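Dimethylsulfoniopropionate lyase (Roseovarius nubinhibens, PDB 4B29) probably cleaves dimethylsulfoniopropionate to release dimethyl sulfide, using a zinc-binding cupin fold. Local coordinates at residues G24-W38 with S82-V96. Residues are numbered along the deposited sequence; the frame is centred on the assembly and turned at random. Where two conformers were deposited one is given.
Sequences GRAALTHLLEAARDW and SQPLRDALVAAAPHV. With PO4 (phosphate ion), chain D; PO4 (phosphate ion), chain C.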
loop_
_atom_site.group_PDB
_atom_site.type_symbol
_atom_site.label_atom_id
_atom_site.label_comp_id
_atom_site.label_asym_id
_atom_site.label_seq_id
_atom_site.Cartn_x
_atom_site.Cartn_y
_atom_site.Cartn_z
ATOM N N GLY A 24 1.576 20.310 -1.473
ATOM C CA GLY A 24 1.860 18.913 -1.031
ATOM C C GLY A 24 1.358 18.709 0.378
ATOM O O GLY A 24 0.687 17.708 0.685
ATOM N N ARG A 25 1.635 19.678 1.257
ATOM C CA ARG A 25 1.197 19.525 2.650
ATOM C C ARG A 25 -0.324 19.362 2.773
ATOM O O ARG A 25 -0.837 18.518 3.530
ATOM C CB ARG A 25 1.751 20.698 3.515
ATOM C CG ARG A 25 1.445 20.565 4.985
ATOM C CD ARG A 25 1.771 21.898 5.773
ATOM N NE ARG A 25 3.204 22.249 5.700
ATOM C CZ ARG A 25 3.990 22.354 6.796
ATOM N NH1 ARG A 25 3.500 22.042 8.005
ATOM N NH2 ARG A 25 5.261 22.740 6.659
ATOM N N ALA A 26 -1.075 20.144 2.003
ATOM C CA ALA A 26 -2.509 20.072 2.122
ATOM C C ALA A 26 -3.046 18.719 1.570
ATOM O O ALA A 26 -3.951 18.141 2.155
ATOM C CB ALA A 26 -3.166 21.264 1.325
ATOM N N ALA A 27 -2.485 18.291 0.456
ATOM C CA ALA A 27 -2.945 17.049 -0.248
ATOM C C ALA A 27 -2.614 15.860 0.685
ATOM O O ALA A 27 -3.437 14.958 0.838
ATOM C CB ALA A 27 -2.253 16.879 -1.563
ATOM N N LEU A 28 -1.423 15.876 1.299
ATOM C CA LEU A 28 -1.041 14.735 2.177
ATOM C C LEU A 28 -1.808 14.754 3.469
ATOM O O LEU A 28 -2.115 13.698 4.029
ATOM C CB LEU A 28 0.466 14.700 2.448
ATOM C CG LEU A 28 1.292 14.500 1.145
ATOM C CD1 LEU A 28 2.708 14.218 1.447
ATOM C CD2 LEU A 28 0.751 13.499 0.175
ATOM N N THR A 29 -2.134 15.951 3.980
ATOM C CA THR A 29 -2.939 16.040 5.195
ATOM C C THR A 29 -4.365 15.532 4.936
ATOM O O THR A 29 -4.937 14.831 5.754
ATOM C CB THR A 29 -2.903 17.481 5.770
ATOM O OG1 THR A 29 -1.528 17.764 6.071
ATOM C CG2 THR A 29 -3.749 17.568 7.051
ATOM N N HIS A 30 -4.906 15.865 3.749
ATOM C CA HIS A 30 -6.228 15.400 3.396
ATOM C C HIS A 30 -6.185 13.853 3.246
ATOM O O HIS A 30 -7.117 13.159 3.711
ATOM C CB HIS A 30 -6.694 16.079 2.104
ATOM C CG HIS A 30 -7.967 15.500 1.568
ATOM N ND1 HIS A 30 -9.201 15.771 2.130
ATOM C CD2 HIS A 30 -8.195 14.650 0.532
ATOM C CE1 HIS A 30 -10.139 15.120 1.450
ATOM N NE2 HIS A 30 -9.555 14.427 0.485
ATOM N N LEU A 31 -5.101 13.364 2.659
ATOM C CA LEU A 31 -4.919 11.903 2.481
ATOM C C LEU A 31 -4.838 11.255 3.865
ATOM O O LEU A 31 -5.450 10.186 4.085
ATOM C CB LEU A 31 -3.677 11.595 1.682
ATOM C CG LEU A 31 -3.205 10.123 1.682
ATOM C CD1 LEU A 31 -4.348 9.168 1.192
ATOM C CD2 LEU A 31 -1.987 9.900 0.842
ATOM N N LEU A 32 -4.084 11.848 4.803
ATOM C CA LEU A 32 -4.015 11.223 6.126
ATOM C C LEU A 32 -5.366 11.136 6.801
ATOM O O LEU A 32 -5.680 10.149 7.466
ATOM C CB LEU A 32 -2.983 11.976 7.014
ATOM C CG LEU A 32 -2.665 11.260 8.333
ATOM C CD1 LEU A 32 -1.863 9.977 8.084
ATOM C CD2 LEU A 32 -1.853 12.260 9.262
ATOM N N GLU A 33 -6.199 12.185 6.646
ATOM C CA GLU A 33 -7.532 12.169 7.218
ATOM C C GLU A 33 -8.361 11.018 6.608
ATOM O O GLU A 33 -9.085 10.350 7.322
ATOM C CB GLU A 33 -8.229 13.522 6.972
ATOM C CG GLU A 33 -7.595 14.683 7.742
ATOM C CD GLU A 33 -8.002 16.078 7.205
ATOM O OE1 GLU A 33 -8.779 16.167 6.236
ATOM O OE2 GLU A 33 -7.510 17.096 7.747
ATOM N N ALA A 34 -8.252 10.849 5.305
ATOM C CA ALA A 34 -9.002 9.811 4.605
ATOM C C ALA A 34 -8.515 8.441 5.060
ATOM O O ALA A 34 -9.348 7.545 5.274
ATOM C CB ALA A 34 -8.858 9.953 3.100
ATOM N N ALA A 35 -7.209 8.323 5.302
ATOM C CA ALA A 35 -6.654 7.033 5.791
ATOM C C ALA A 35 -7.124 6.739 7.205
ATOM O O ALA A 35 -7.443 5.603 7.548
ATOM C CB ALA A 35 -5.124 7.043 5.702
ATOM N N ARG A 36 -7.201 7.764 8.061
ATOM C CA ARG A 36 -7.662 7.587 9.409
ATOM C C ARG A 36 -9.134 7.149 9.418
ATOM O O ARG A 36 -9.546 6.252 10.187
ATOM C CB ARG A 36 -7.503 8.900 10.193
ATOM C CG ARG A 36 -7.892 8.730 11.671
ATOM C CD ARG A 36 -7.634 10.012 12.511
ATOM N NE ARG A 36 -7.949 9.697 13.910
ATOM C CZ ARG A 36 -7.434 10.310 14.985
ATOM N NH1 ARG A 36 -6.550 11.307 14.849
ATOM N NH2 ARG A 36 -7.782 9.901 16.207
ATOM N N ASP A 37 -9.927 7.781 8.556
ATOM C CA ASP A 37 -11.355 7.449 8.483
ATOM C C ASP A 37 -11.506 5.978 8.013
ATOM O O ASP A 37 -12.388 5.257 8.522
ATOM C CB ASP A 37 -12.055 8.333 7.439
ATOM C CG ASP A 37 -12.272 9.792 7.918
ATOM O OD1 ASP A 37 -12.172 10.070 9.132
ATOM O OD2 ASP A 37 -12.582 10.619 7.025
ATOM N N TRP A 38 -10.671 5.605 7.052
ATOM C CA TRP A 38 -10.661 4.213 6.492
ATOM C C TRP A 38 -10.320 3.237 7.623
ATOM O O TRP A 38 -11.021 2.240 7.845
ATOM C CB TRP A 38 -9.648 4.179 5.390
ATOM C CG TRP A 38 -9.422 2.869 4.674
ATOM C CD1 TRP A 38 -8.298 2.074 4.763
ATOM C CD2 TRP A 38 -10.252 2.287 3.661
ATOM N NE1 TRP A 38 -8.384 1.026 3.837
ATOM C CE2 TRP A 38 -9.577 1.149 3.163
ATOM C CE3 TRP A 38 -11.497 2.649 3.100
ATOM C CZ2 TRP A 38 -10.107 0.345 2.150
ATOM C CZ3 TRP A 38 -12.027 1.838 2.080
ATOM C CH2 TRP A 38 -11.325 0.698 1.644
ATOM N N SER A 82 -14.964 3.493 -0.508
ATOM C CA SER A 82 -13.503 3.627 -0.730
ATOM C C SER A 82 -13.158 4.776 -1.681
ATOM O O SER A 82 -11.985 5.119 -1.854
ATOM C CB SER A 82 -12.944 2.301 -1.258
ATOM O OG SER A 82 -13.077 2.159 -2.673
ATOM N N GLN A 83 -14.183 5.351 -2.321
ATOM C CA GLN A 83 -13.914 6.436 -3.285
ATOM C C GLN A 83 -13.173 7.654 -2.679
ATOM O O GLN A 83 -12.254 8.152 -3.313
ATOM C CB GLN A 83 -15.227 6.850 -4.006
ATOM C CG GLN A 83 -15.129 8.195 -4.779
ATOM C CD GLN A 83 -15.506 9.434 -3.866
ATOM O OE1 GLN A 83 -16.491 9.386 -3.109
ATOM N NE2 GLN A 83 -14.710 10.526 -3.939
ATOM N N PRO A 84 -13.545 8.098 -1.481
ATOM C CA PRO A 84 -12.818 9.277 -0.919
ATOM C C PRO A 84 -11.321 8.991 -0.771
ATOM O O PRO A 84 -10.480 9.835 -1.152
ATOM C CB PRO A 84 -13.517 9.525 0.431
ATOM C CG PRO A 84 -14.966 9.070 0.133
ATOM C CD PRO A 84 -14.745 7.794 -0.696
ATOM N N LEU A 85 -10.994 7.790 -0.274
ATOM C CA LEU A 85 -9.562 7.416 -0.108
ATOM C C LEU A 85 -8.884 7.249 -1.437
ATOM O O LEU A 85 -7.776 7.706 -1.631
ATOM C CB LEU A 85 -9.453 6.134 0.730
ATOM C CG LEU A 85 -8.005 5.681 0.975
ATOM C CD1 LEU A 85 -7.061 6.732 1.585
ATOM C CD2 LEU A 85 -8.056 4.411 1.880
ATOM N N ARG A 86 -9.549 6.588 -2.411
ATOM C CA ARG A 86 -8.925 6.438 -3.706
ATOM C C ARG A 86 -8.607 7.835 -4.300
ATOM O O ARG A 86 -7.532 8.055 -4.848
ATOM C CB ARG A 86 -9.862 5.709 -4.714
ATOM C CG ARG A 86 -9.175 5.504 -6.047
ATOM C CD ARG A 86 -10.240 5.124 -7.133
ATOM N NE ARG A 86 -11.156 6.237 -7.338
ATOM C CZ ARG A 86 -12.182 6.188 -8.200
ATOM N NH1 ARG A 86 -12.404 5.072 -8.876
ATOM N NH2 ARG A 86 -13.000 7.234 -8.368
ATOM N N ASP A 87 -9.600 8.722 -4.259
ATOM C CA ASP A 87 -9.406 10.060 -4.889
ATOM C C ASP A 87 -8.343 10.856 -4.142
ATOM O O ASP A 87 -7.547 11.600 -4.776
ATOM C CB ASP A 87 -10.742 10.814 -4.958
ATOM C CG ASP A 87 -11.733 10.151 -5.935
ATOM O OD1 ASP A 87 -11.356 9.164 -6.640
ATOM O OD2 ASP A 87 -12.888 10.651 -5.986
ATOM N N ALA A 88 -8.293 10.680 -2.819
ATOM C CA ALA A 88 -7.225 11.348 -2.037
ATOM C C ALA A 88 -5.844 10.834 -2.422
ATOM O O ALA A 88 -4.871 11.599 -2.447
ATOM C CB ALA A 88 -7.476 11.187 -0.549
ATOM N N LEU A 89 -5.733 9.526 -2.731
ATOM C CA LEU A 89 -4.479 8.947 -3.115
ATOM C C LEU A 89 -4.063 9.462 -4.483
ATOM O O LEU A 89 -2.899 9.758 -4.708
ATOM C CB LEU A 89 -4.568 7.404 -3.121
ATOM C CG LEU A 89 -4.541 6.870 -1.677
ATOM C CD1 LEU A 89 -5.054 5.379 -1.630
ATOM C CD2 LEU A 89 -3.072 6.904 -1.163
ATOM N N VAL A 90 -5.027 9.530 -5.411
ATOM C CA VAL A 90 -4.707 10.047 -6.753
ATOM C C VAL A 90 -4.226 11.531 -6.624
ATOM O O VAL A 90 -3.219 11.889 -7.242
ATOM C CB VAL A 90 -5.910 9.898 -7.707
ATOM C CG1 VAL A 90 -5.637 10.653 -9.022
ATOM C CG2 VAL A 90 -6.129 8.395 -8.028
ATOM N N ALA A 91 -4.896 12.317 -5.795
ATOM C CA ALA A 91 -4.532 13.746 -5.615
ATOM C C ALA A 91 -3.166 13.892 -4.935
ATOM O O ALA A 91 -2.434 14.865 -5.205
ATOM C CB ALA A 91 -5.603 14.491 -4.829
ATOM N N ALA A 92 -2.812 12.931 -4.071
ATOM C CA ALA A 92 -1.495 12.914 -3.414
ATOM C C ALA A 92 -0.359 12.456 -4.280
ATOM O O ALA A 92 0.798 12.662 -3.953
ATOM C CB ALA A 92 -1.553 11.995 -2.133
ATOM N N ALA A 93 -0.660 11.756 -5.378
ATOM C CA ALA A 93 0.388 11.088 -6.129
ATOM C C ALA A 93 1.570 11.971 -6.555
ATOM O O ALA A 93 2.691 11.510 -6.527
ATOM C CB ALA A 93 -0.195 10.294 -7.333
ATOM N N PRO A 94 1.312 13.231 -6.976
ATOM C CA PRO A 94 2.459 14.080 -7.387
ATOM C C PRO A 94 3.265 14.650 -6.231
ATOM O O PRO A 94 4.226 15.395 -6.458
ATOM C CB PRO A 94 1.786 15.274 -8.120
ATOM C CG PRO A 94 0.385 14.854 -8.399
ATOM C CD PRO A 94 0.011 13.845 -7.302
ATOM N N HIS A 95 2.895 14.278 -5.009
ATOM C CA HIS A 95 3.467 14.899 -3.793
ATOM C C HIS A 95 4.147 13.894 -2.897
ATOM O O HIS A 95 4.780 14.298 -1.913
ATOM C CB HIS A 95 2.365 15.563 -2.998
ATOM C CG HIS A 95 1.672 16.647 -3.757
ATOM N ND1 HIS A 95 2.332 17.794 -4.165
ATOM C CD2 HIS A 95 0.403 16.752 -4.205
ATOM C CE1 HIS A 95 1.485 18.562 -4.836
ATOM N NE2 HIS A 95 0.304 17.961 -4.864
ATOM N N VAL A 96 4.026 12.607 -3.206
ATOM C CA VAL A 96 4.620 11.597 -2.318
ATOM C C VAL A 96 5.967 11.138 -2.777
ATOM O O VAL A 96 6.363 11.320 -3.948
ATOM C CB VAL A 96 3.686 10.362 -2.115
ATOM C CG1 VAL A 96 2.348 10.776 -1.491
ATOM C CG2 VAL A 96 3.476 9.622 -3.436
HETATM P P PO4 D . 4.474 21.730 -0.717
HETATM O O1 PO4 D . 3.555 21.795 -1.913
HETATM O O2 PO4 D . 5.246 23.056 -0.714
HETATM O O3 PO4 D . 3.740 21.507 0.614
HETATM O O4 PO4 D . 5.505 20.623 -0.859
HETATM P P PO4 C . 5.932 23.087 2.910
HETATM O O1 PO4 C . 5.994 23.959 1.654
HETATM O O2 PO4 C . 6.076 23.867 4.161
HETATM O O3 PO4 C . 4.547 22.472 3.013
HETATM O O4 PO4 C . 7.092 22.138 2.798
HETATM O O HOH W 1 -5.220 14.108 -1.141
HETATM O O HOH W 2 -10.976 12.511 -1.236
#
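Trp38 and His95, near opposite ends of this helix pair, each carry a carbon on one ring face: Leu85 CD2 and Gly24 CA. Leu85 CD2 sits over the five-membered ring of Trp38, 3.5 Å from its centroid and 12° off the normal, a CH-pi contact. The six-membered part of the indole reaches further, its CZ3 lying 3.5 Å from Ser82 CB, while Trp38 NE1 is hydrogen-bonded to Ser157 OG and Phe45 meets the indole edge-to-face. Towards the start of helix 24-38, Gly24 CA rests on its face of His95, 3.7 Å from the ring centroid, and Ala27 CB approaches the same ring obliquely. The imidazole of His30 has a water in its plane 2.9 Å from NE2; this water also donates to Pro84 O. A second water ties Ala27 O to Ala88 O. No direct hydrogen bond joins the segments; these two waters bridge them.

Between the rings the packing is aliphatic and interlocked. With CG anti to the backbone N (chi1 167°), the side chain of Leu31 reaches as a knob into the hole among Leu85, Ala88, Leu89 and Ala92, its CD1 3.5 Å from Leu89 CD2. In return Leu85 enters the hole formed by Leu31, Ala34, Ala35 and Trp38; one methyl goes to the indole and the other to Leu31 and Ala34. Leu28 CD2 touches both Ala92 CB and Val96 CG1, 3.6 Å from the latter.

The small side chains of Ala27, Ala34, Ala88 and Ala92 are consistent with a closest approach of 8.9 Å between the two segment axes. Leu31 and Leu89 also touch strand 115-122, and Trp38 touches strand 198-205. The result is a nearly antiparallel, knobs-into-holes helix pair lying against the larger sheet of the cupin beta-barrel, away from the zinc site.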